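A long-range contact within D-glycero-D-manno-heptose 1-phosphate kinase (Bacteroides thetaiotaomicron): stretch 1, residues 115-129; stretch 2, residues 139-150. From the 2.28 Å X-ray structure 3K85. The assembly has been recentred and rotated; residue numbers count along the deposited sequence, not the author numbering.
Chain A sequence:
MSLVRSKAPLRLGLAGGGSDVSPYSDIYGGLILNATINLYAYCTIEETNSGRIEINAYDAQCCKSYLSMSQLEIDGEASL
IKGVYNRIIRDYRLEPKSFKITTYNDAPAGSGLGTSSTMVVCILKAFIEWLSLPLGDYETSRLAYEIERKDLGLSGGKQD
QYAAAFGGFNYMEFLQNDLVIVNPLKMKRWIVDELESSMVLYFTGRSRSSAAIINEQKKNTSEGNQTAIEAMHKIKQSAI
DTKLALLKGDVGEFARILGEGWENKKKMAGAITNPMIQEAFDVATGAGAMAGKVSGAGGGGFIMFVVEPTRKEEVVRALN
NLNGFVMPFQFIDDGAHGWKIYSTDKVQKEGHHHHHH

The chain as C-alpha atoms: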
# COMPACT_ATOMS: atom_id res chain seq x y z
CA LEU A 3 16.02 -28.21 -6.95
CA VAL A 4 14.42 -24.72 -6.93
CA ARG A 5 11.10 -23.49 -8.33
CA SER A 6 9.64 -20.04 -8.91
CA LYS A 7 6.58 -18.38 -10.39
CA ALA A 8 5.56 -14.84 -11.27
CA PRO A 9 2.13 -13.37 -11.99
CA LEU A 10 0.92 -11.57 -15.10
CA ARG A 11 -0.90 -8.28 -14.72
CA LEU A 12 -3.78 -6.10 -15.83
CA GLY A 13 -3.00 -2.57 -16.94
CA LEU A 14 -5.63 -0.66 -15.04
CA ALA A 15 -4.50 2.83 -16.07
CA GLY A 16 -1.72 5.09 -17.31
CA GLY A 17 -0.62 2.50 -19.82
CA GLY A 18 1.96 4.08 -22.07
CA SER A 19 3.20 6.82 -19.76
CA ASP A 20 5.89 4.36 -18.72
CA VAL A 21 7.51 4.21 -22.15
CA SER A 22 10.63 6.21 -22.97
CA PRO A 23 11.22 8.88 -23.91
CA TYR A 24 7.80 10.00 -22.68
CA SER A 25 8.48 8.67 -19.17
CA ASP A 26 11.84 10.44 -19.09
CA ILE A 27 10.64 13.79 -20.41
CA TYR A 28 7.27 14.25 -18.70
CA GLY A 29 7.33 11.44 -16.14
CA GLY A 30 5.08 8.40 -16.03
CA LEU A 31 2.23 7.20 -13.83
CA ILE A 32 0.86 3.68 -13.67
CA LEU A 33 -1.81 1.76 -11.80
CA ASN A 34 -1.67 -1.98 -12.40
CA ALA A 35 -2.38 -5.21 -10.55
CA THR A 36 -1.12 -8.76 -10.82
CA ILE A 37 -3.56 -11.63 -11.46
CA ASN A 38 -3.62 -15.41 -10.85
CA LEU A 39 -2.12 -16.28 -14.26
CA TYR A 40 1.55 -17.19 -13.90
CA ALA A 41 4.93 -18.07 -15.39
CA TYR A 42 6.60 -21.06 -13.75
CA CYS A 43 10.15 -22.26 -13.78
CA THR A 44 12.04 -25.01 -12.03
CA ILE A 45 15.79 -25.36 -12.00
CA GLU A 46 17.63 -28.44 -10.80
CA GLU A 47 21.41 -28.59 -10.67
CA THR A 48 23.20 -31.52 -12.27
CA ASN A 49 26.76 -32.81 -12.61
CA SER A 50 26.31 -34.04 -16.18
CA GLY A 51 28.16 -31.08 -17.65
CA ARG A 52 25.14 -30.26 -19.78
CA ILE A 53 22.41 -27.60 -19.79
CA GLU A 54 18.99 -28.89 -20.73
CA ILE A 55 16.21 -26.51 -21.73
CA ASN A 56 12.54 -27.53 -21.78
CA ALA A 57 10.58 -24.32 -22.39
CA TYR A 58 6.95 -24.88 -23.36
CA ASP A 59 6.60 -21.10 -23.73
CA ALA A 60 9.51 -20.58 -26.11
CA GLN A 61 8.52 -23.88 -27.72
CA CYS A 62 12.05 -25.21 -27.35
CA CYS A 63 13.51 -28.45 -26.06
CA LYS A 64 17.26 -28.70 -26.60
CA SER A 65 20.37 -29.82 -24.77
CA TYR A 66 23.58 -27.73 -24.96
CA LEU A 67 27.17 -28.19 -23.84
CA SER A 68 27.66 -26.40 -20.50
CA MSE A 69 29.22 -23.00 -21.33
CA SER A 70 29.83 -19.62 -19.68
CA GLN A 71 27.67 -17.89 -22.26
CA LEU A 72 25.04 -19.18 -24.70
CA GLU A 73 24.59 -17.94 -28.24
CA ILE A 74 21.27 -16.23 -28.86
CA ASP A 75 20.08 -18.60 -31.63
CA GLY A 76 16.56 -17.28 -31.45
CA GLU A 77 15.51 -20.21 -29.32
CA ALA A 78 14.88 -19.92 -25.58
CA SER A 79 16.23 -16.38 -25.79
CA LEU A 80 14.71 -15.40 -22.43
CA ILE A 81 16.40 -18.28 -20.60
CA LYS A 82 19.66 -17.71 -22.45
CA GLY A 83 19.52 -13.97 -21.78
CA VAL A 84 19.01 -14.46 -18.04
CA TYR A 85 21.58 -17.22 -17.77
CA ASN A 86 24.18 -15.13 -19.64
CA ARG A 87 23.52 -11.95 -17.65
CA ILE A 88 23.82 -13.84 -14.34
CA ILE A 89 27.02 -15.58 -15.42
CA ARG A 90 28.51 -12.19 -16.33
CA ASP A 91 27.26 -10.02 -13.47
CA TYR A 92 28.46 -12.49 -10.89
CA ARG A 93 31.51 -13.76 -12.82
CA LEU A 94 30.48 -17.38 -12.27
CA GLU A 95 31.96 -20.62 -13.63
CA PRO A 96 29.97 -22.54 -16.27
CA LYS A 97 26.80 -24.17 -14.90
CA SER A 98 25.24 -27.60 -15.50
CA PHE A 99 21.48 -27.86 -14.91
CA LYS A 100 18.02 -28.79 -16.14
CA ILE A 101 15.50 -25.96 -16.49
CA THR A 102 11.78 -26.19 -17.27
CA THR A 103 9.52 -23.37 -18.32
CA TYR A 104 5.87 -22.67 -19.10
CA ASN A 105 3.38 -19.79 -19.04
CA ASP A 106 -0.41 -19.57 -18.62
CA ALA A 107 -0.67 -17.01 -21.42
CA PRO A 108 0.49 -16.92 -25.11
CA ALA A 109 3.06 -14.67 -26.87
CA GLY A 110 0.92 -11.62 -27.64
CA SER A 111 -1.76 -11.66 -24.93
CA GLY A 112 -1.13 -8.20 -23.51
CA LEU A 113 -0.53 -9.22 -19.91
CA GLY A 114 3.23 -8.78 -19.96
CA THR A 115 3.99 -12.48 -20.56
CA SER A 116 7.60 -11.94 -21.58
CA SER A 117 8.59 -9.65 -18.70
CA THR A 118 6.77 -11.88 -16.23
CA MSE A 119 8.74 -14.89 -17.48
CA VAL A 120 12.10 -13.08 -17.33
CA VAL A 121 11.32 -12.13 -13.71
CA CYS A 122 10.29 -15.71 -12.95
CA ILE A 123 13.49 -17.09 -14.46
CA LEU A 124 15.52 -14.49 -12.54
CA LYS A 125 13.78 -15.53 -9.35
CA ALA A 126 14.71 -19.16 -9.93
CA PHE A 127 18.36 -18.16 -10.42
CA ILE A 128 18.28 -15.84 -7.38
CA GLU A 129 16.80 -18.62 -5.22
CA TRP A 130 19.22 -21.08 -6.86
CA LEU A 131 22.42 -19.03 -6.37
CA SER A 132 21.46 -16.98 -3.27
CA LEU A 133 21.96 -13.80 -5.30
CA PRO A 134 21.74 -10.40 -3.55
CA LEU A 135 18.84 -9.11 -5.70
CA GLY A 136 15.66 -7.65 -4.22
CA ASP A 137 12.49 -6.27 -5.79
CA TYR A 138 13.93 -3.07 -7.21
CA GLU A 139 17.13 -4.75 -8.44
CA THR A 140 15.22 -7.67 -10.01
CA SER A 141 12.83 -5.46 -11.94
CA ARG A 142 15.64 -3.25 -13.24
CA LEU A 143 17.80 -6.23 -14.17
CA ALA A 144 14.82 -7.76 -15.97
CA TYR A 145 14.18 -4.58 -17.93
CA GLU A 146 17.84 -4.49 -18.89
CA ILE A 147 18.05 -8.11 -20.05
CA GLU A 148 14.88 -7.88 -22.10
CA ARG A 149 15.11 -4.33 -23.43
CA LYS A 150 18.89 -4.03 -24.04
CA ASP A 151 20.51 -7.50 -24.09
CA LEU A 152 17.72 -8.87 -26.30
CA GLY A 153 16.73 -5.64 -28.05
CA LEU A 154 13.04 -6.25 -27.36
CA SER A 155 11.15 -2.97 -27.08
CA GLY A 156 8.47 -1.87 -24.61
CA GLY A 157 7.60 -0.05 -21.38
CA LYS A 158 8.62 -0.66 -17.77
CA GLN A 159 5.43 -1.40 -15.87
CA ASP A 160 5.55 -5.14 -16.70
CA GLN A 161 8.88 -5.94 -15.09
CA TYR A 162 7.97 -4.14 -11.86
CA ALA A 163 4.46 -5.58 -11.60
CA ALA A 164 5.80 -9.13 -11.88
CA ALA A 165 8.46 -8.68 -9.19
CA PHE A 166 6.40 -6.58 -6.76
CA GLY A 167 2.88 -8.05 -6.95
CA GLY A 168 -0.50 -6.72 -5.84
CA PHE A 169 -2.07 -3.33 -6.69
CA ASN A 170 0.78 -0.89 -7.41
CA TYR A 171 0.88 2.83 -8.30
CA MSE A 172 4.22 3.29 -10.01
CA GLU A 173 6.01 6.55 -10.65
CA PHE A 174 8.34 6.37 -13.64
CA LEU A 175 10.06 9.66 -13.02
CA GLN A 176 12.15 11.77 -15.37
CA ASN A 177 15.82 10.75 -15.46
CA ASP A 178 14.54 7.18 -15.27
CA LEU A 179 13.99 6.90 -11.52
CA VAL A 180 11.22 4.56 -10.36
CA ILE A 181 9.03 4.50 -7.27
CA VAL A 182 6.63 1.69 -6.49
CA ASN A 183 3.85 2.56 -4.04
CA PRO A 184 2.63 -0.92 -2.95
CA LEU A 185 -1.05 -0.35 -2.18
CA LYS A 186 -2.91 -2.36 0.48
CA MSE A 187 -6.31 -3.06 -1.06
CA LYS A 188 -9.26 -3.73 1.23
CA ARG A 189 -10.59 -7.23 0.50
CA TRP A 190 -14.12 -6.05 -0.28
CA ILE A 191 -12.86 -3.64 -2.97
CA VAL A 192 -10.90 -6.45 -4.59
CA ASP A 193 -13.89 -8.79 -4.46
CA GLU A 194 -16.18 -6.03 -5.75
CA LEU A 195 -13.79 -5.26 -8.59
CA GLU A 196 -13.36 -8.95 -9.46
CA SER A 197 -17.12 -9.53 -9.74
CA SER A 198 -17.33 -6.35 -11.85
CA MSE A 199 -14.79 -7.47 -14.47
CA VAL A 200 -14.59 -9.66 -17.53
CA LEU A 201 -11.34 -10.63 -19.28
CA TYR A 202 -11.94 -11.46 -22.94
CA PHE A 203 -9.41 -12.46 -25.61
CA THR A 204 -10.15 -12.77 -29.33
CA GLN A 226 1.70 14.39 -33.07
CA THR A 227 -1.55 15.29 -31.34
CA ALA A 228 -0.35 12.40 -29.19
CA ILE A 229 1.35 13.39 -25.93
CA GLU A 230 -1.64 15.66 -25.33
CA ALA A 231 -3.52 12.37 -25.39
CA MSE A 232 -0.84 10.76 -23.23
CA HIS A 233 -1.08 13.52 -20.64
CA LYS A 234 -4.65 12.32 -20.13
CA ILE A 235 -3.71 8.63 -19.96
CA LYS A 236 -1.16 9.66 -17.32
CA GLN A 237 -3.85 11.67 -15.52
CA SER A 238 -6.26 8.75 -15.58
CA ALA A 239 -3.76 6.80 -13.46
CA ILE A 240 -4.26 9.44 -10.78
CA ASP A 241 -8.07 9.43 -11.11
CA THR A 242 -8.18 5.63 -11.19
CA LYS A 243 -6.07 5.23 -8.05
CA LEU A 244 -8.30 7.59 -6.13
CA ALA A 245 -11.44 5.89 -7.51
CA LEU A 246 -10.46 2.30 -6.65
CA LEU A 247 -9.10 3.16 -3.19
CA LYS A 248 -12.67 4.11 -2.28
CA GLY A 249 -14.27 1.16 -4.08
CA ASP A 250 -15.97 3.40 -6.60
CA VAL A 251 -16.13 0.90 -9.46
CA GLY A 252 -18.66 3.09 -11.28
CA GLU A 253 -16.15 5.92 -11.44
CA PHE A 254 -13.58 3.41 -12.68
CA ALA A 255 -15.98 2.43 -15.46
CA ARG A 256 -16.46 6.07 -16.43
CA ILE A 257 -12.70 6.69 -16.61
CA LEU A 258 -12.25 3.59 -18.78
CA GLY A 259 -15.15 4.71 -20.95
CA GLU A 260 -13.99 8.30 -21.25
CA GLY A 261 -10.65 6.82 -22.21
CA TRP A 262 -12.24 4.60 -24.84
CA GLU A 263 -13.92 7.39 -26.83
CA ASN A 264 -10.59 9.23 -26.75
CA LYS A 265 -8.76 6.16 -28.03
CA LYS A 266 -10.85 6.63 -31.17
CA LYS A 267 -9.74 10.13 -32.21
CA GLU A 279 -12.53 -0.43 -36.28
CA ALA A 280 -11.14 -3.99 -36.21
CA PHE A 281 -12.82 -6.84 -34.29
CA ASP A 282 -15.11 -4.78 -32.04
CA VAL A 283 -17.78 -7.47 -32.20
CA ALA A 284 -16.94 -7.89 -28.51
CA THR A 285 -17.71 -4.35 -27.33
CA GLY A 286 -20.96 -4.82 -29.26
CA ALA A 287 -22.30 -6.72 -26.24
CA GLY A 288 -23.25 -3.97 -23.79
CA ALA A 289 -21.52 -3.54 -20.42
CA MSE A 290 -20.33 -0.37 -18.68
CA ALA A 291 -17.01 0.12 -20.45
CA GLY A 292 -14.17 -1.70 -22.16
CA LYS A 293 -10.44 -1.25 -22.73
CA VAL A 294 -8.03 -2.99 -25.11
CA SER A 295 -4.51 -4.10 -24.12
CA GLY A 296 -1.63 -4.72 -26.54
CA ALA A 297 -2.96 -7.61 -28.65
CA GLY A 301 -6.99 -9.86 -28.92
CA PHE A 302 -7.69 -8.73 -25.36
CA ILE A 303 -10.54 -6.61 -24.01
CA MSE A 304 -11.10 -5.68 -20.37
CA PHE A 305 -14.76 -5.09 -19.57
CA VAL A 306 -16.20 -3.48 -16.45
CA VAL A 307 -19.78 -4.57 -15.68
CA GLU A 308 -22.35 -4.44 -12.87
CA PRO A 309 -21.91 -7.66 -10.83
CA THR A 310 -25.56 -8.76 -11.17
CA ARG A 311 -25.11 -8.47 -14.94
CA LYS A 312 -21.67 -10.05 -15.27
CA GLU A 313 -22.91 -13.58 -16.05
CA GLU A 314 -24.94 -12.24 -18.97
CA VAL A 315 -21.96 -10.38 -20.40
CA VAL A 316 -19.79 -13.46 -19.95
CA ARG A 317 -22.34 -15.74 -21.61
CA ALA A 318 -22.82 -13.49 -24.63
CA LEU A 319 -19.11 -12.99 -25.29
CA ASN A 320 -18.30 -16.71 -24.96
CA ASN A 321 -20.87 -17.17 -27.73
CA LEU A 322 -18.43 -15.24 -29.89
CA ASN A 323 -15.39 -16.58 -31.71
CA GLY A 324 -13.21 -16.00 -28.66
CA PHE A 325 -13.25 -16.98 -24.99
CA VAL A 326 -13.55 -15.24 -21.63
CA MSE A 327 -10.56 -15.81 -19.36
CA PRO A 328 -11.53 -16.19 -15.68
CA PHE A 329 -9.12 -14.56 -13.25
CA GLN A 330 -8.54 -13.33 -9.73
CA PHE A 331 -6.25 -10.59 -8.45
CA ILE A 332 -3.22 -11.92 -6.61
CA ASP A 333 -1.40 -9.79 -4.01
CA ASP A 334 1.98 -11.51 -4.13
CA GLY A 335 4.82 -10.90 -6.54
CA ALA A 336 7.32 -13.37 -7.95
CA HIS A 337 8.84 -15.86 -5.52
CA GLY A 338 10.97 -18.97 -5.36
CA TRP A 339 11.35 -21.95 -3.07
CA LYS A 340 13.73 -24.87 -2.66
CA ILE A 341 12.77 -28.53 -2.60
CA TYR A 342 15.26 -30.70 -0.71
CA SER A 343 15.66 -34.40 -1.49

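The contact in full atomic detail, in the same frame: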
# COMPACT_ATOMS: atom_id res chain seq x y z
N THR A 115 3.46 -11.12 -20.62
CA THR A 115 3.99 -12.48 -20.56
C THR A 115 5.50 -12.57 -20.50
O THR A 115 6.06 -13.21 -19.61
CB THR A 115 3.55 -13.32 -21.77
OG1 THR A 115 2.12 -13.45 -21.78
CG2 THR A 115 4.18 -14.70 -21.71
N SER A 116 6.15 -11.94 -21.47
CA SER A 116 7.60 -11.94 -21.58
C SER A 116 8.31 -11.42 -20.32
O SER A 116 9.16 -12.10 -19.74
CB SER A 116 8.01 -11.10 -22.80
OG SER A 116 9.39 -11.23 -23.07
N SER A 117 7.96 -10.22 -19.89
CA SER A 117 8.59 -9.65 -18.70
C SER A 117 8.32 -10.52 -17.47
O SER A 117 9.21 -10.74 -16.65
CB SER A 117 8.06 -8.24 -18.48
OG SER A 117 8.26 -7.45 -19.64
N THR A 118 7.10 -11.04 -17.36
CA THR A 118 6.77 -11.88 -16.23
C THR A 118 7.68 -13.10 -16.22
O THR A 118 8.22 -13.46 -15.16
CB THR A 118 5.30 -12.33 -16.29
OG1 THR A 118 4.46 -11.21 -15.96
CG2 THR A 118 5.03 -13.46 -15.32
N MSE A 119 7.88 -13.71 -17.39
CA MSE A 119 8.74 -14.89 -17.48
C MSE A 119 10.21 -14.61 -17.15
O MSE A 119 10.88 -15.43 -16.51
CB MSE A 119 8.64 -15.55 -18.86
CG MSE A 119 9.59 -16.73 -19.05
SE MSE A 119 9.36 -18.18 -17.75
CE MSE A 119 7.63 -18.80 -18.39
N VAL A 120 10.71 -13.46 -17.62
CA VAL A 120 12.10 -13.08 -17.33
C VAL A 120 12.25 -12.94 -15.80
O VAL A 120 13.21 -13.44 -15.21
CB VAL A 120 12.47 -11.73 -18.00
CG1 VAL A 120 13.82 -11.23 -17.47
CG2 VAL A 120 12.54 -11.90 -19.51
N VAL A 121 11.28 -12.29 -15.16
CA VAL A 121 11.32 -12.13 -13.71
C VAL A 121 11.31 -13.51 -13.05
O VAL A 121 12.12 -13.81 -12.18
CB VAL A 121 10.11 -11.32 -13.19
CG1 VAL A 121 10.11 -11.27 -11.63
CG2 VAL A 121 10.14 -9.90 -13.78
N CYS A 122 10.39 -14.36 -13.49
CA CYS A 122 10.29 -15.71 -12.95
C CYS A 122 11.63 -16.44 -13.07
O CYS A 122 12.13 -17.01 -12.11
CB CYS A 122 9.20 -16.49 -13.69
SG CYS A 122 8.99 -18.16 -13.07
N ILE A 123 12.21 -16.42 -14.27
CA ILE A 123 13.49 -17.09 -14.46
C ILE A 123 14.54 -16.50 -13.53
O ILE A 123 15.31 -17.23 -12.90
CB ILE A 123 13.97 -16.97 -15.93
CG1 ILE A 123 12.96 -17.66 -16.85
CG2 ILE A 123 15.34 -17.59 -16.08
CD1 ILE A 123 13.27 -17.46 -18.32
N LEU A 124 14.57 -15.17 -13.43
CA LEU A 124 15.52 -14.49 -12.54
C LEU A 124 15.33 -14.99 -11.11
O LEU A 124 16.30 -15.30 -10.41
CB LEU A 124 15.30 -12.98 -12.60
CG LEU A 124 16.25 -12.26 -13.56
CD1 LEU A 124 15.81 -10.82 -13.76
CD2 LEU A 124 17.66 -12.32 -13.00
N LYS A 125 14.08 -15.06 -10.69
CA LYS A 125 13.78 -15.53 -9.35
C LYS A 125 14.31 -16.93 -9.12
O LYS A 125 14.83 -17.23 -8.03
CB LYS A 125 12.27 -15.47 -9.09
CG LYS A 125 11.85 -14.32 -8.18
CD LYS A 125 12.56 -14.45 -6.83
CE LYS A 125 12.01 -13.47 -5.81
NZ LYS A 125 11.99 -12.09 -6.36
N ALA A 126 14.20 -17.80 -10.12
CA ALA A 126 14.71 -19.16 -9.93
C ALA A 126 16.22 -19.08 -9.72
O ALA A 126 16.74 -19.70 -8.81
CB ALA A 126 14.39 -20.03 -11.14
N PHE A 127 16.91 -18.30 -10.56
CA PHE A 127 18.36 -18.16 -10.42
C PHE A 127 18.73 -17.53 -9.07
O PHE A 127 19.65 -18.01 -8.39
CB PHE A 127 18.95 -17.32 -11.57
CG PHE A 127 19.23 -18.13 -12.82
CD1 PHE A 127 20.32 -18.99 -12.88
CD2 PHE A 127 18.38 -18.05 -13.92
CE1 PHE A 127 20.55 -19.77 -14.02
CE2 PHE A 127 18.61 -18.82 -15.06
CZ PHE A 127 19.70 -19.68 -15.11
N ILE A 128 18.01 -16.49 -8.67
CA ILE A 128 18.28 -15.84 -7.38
C ILE A 128 18.15 -16.85 -6.24
O ILE A 128 19.03 -16.96 -5.38
CB ILE A 128 17.31 -14.67 -7.13
CG1 ILE A 128 17.49 -13.60 -8.21
CG2 ILE A 128 17.52 -14.11 -5.72
CD1 ILE A 128 16.44 -12.50 -8.20
N GLU A 129 17.05 -17.59 -6.24
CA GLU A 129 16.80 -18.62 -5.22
C GLU A 129 17.92 -19.67 -5.30
O GLU A 129 18.52 -20.07 -4.30
CB GLU A 129 15.45 -19.29 -5.51
CG GLU A 129 14.99 -20.27 -4.45
CD GLU A 129 14.84 -19.63 -3.09
OE1 GLU A 129 14.28 -18.51 -3.03
OE2 GLU A 129 15.27 -20.25 -2.09
N GLU A 139 16.03 -4.24 -7.61
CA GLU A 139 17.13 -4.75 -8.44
C GLU A 139 16.67 -5.77 -9.49
O GLU A 139 17.15 -5.75 -10.62
CB GLU A 139 18.19 -5.41 -7.56
CG GLU A 139 18.88 -4.49 -6.57
CD GLU A 139 17.97 -4.06 -5.42
OE1 GLU A 139 16.96 -4.75 -5.16
OE2 GLU A 139 18.29 -3.04 -4.76
N THR A 140 15.74 -6.64 -9.11
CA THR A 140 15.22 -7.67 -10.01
C THR A 140 14.45 -7.07 -11.18
O THR A 140 14.62 -7.49 -12.33
CB THR A 140 14.32 -8.65 -9.24
OG1 THR A 140 15.13 -9.40 -8.33
CG2 THR A 140 13.61 -9.60 -10.18
N SER A 141 13.61 -6.09 -10.89
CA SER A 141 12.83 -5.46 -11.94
C SER A 141 13.77 -4.78 -12.94
O SER A 141 13.66 -4.98 -14.14
CB SER A 141 11.90 -4.41 -11.34
OG SER A 141 11.15 -4.98 -10.29
N ARG A 142 14.68 -3.98 -12.42
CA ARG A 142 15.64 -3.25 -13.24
C ARG A 142 16.50 -4.21 -14.07
O ARG A 142 16.72 -3.99 -15.26
CB ARG A 142 16.48 -2.36 -12.31
CG ARG A 142 17.87 -1.97 -12.78
CD ARG A 142 18.67 -1.52 -11.54
NE ARG A 142 20.08 -1.24 -11.80
CZ ARG A 142 20.96 -0.91 -10.84
NH1 ARG A 142 20.55 -0.82 -9.58
NH2 ARG A 142 22.23 -0.67 -11.15
N LEU A 143 16.99 -5.27 -13.44
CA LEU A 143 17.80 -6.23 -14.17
C LEU A 143 16.99 -6.90 -15.27
O LEU A 143 17.52 -7.20 -16.34
CB LEU A 143 18.36 -7.30 -13.23
CG LEU A 143 19.19 -8.38 -13.92
CD1 LEU A 143 20.31 -7.74 -14.76
CD2 LEU A 143 19.76 -9.30 -12.88
N ALA A 144 15.71 -7.12 -15.01
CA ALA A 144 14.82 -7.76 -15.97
C ALA A 144 14.59 -6.85 -17.16
O ALA A 144 14.56 -7.30 -18.31
CB ALA A 144 13.49 -8.12 -15.31
N TYR A 145 14.41 -5.56 -16.89
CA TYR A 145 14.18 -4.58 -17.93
C TYR A 145 15.43 -4.49 -18.80
O TYR A 145 15.34 -4.35 -20.02
CB TYR A 145 13.91 -3.20 -17.33
CG TYR A 145 13.68 -2.11 -18.35
CD1 TYR A 145 12.44 -1.97 -18.99
CD2 TYR A 145 14.69 -1.21 -18.67
CE1 TYR A 145 12.22 -0.95 -19.92
CE2 TYR A 145 14.48 -0.18 -19.60
CZ TYR A 145 13.24 -0.05 -20.22
OH TYR A 145 13.02 0.98 -21.12
N GLU A 146 16.59 -4.58 -18.16
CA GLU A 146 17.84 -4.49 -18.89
C GLU A 146 18.13 -5.71 -19.76
O GLU A 146 18.63 -5.56 -20.88
CB GLU A 146 19.00 -4.21 -17.93
CG GLU A 146 19.17 -2.72 -17.67
CD GLU A 146 20.27 -2.42 -16.69
OE1 GLU A 146 21.38 -2.98 -16.83
OE2 GLU A 146 20.03 -1.60 -15.77
N ILE A 147 17.81 -6.90 -19.27
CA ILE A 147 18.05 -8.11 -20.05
C ILE A 147 17.14 -8.13 -21.27
O ILE A 147 17.58 -8.37 -22.39
CB ILE A 147 17.75 -9.38 -19.25
CG1 ILE A 147 18.78 -9.57 -18.14
CG2 ILE A 147 17.77 -10.59 -20.17
CD1 ILE A 147 18.41 -10.69 -17.18
N GLU A 148 15.87 -7.86 -21.04
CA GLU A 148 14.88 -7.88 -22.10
C GLU A 148 15.01 -6.73 -23.10
O GLU A 148 15.09 -6.96 -24.30
CB GLU A 148 13.48 -7.89 -21.46
CG GLU A 148 12.30 -7.72 -22.40
CD GLU A 148 10.98 -8.05 -21.72
OE1 GLU A 148 10.88 -7.86 -20.48
OE2 GLU A 148 10.03 -8.48 -22.42
N ARG A 149 15.04 -5.51 -22.59
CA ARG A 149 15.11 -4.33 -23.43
C ARG A 149 16.45 -4.05 -24.13
O ARG A 149 16.46 -3.63 -25.28
CB ARG A 149 14.68 -3.11 -22.61
CG ARG A 149 13.23 -3.21 -22.12
CD ARG A 149 12.25 -2.91 -23.25
NE ARG A 149 11.12 -3.84 -23.32
CZ ARG A 149 10.20 -4.00 -22.37
NH1 ARG A 149 10.26 -3.28 -21.26
NH2 ARG A 149 9.21 -4.86 -22.54
N LYS A 150 17.57 -4.28 -23.44
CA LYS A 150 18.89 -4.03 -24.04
C LYS A 150 19.49 -5.32 -24.60
O LYS A 150 19.57 -5.50 -25.82
CB LYS A 150 19.87 -3.44 -23.01
CG LYS A 150 19.34 -2.29 -22.14
CD LYS A 150 18.87 -1.05 -22.92
CE LYS A 150 18.46 0.06 -21.94
NZ LYS A 150 17.83 1.28 -22.56

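Residues 115-129 and 139-150 form a helix-helix contact in which a small apolar core, built around Leu124 and Ala144, is flanked by a carboxylate that accepts hydrogen bonds from two serines. Both segments are helical throughout, although the second widens into a pi-type turn at 147-150. Their N-to-C directions lie 121° apart, so the helices cross obliquely rather than running side by side. The axes approach to 9.5 Å, and the CA atoms of Val121 and Ala144 come within 6.0 Å of each other. Ala144 offers only a methyl group at this point, and three side chains of the first helix gather around it: its CB lies 3.8 Å from Val120 CG1, 3.9 Å from Leu124 CD1 and 4.1 Å from Val121 CG2.

Leu124 is the knob of the interface, fitting into a hole lined by Thr140, Leu143, Ala144 and Ile147. Leu124 CD2 packs 3.7 Å from Leu143 CD2, and Leu124 CD1 lies 4.3 Å from Ile147 CD1 and 3.8 Å from the backbone O of Thr140. One turn further along the first helix, Ile128 CD1 sits 3.4 Å from Thr140 OG1, a van der Waals contact with a hydroxyl whose hydrogen bonding is satisfied elsewhere in the structure. The methyl of Thr140 serves the apolar side, with CG2 4.1 Å from Val121 CG1.

Polar chemistry is concentrated near the start of the first helix. The extended side chain of Glu148, with chi1 and chi2 both t, carries its carboxylate to two consecutive hydroxyls: Ser116 OG donates to Glu148 OE2 at 2.9 Å, and Ser117 OG donates to Glu148 OE1 at 2.8 Å. Each carboxylate oxygen thus receives its own hydrogen bond, an arrangement that ties this buried acid to the neighbouring helix.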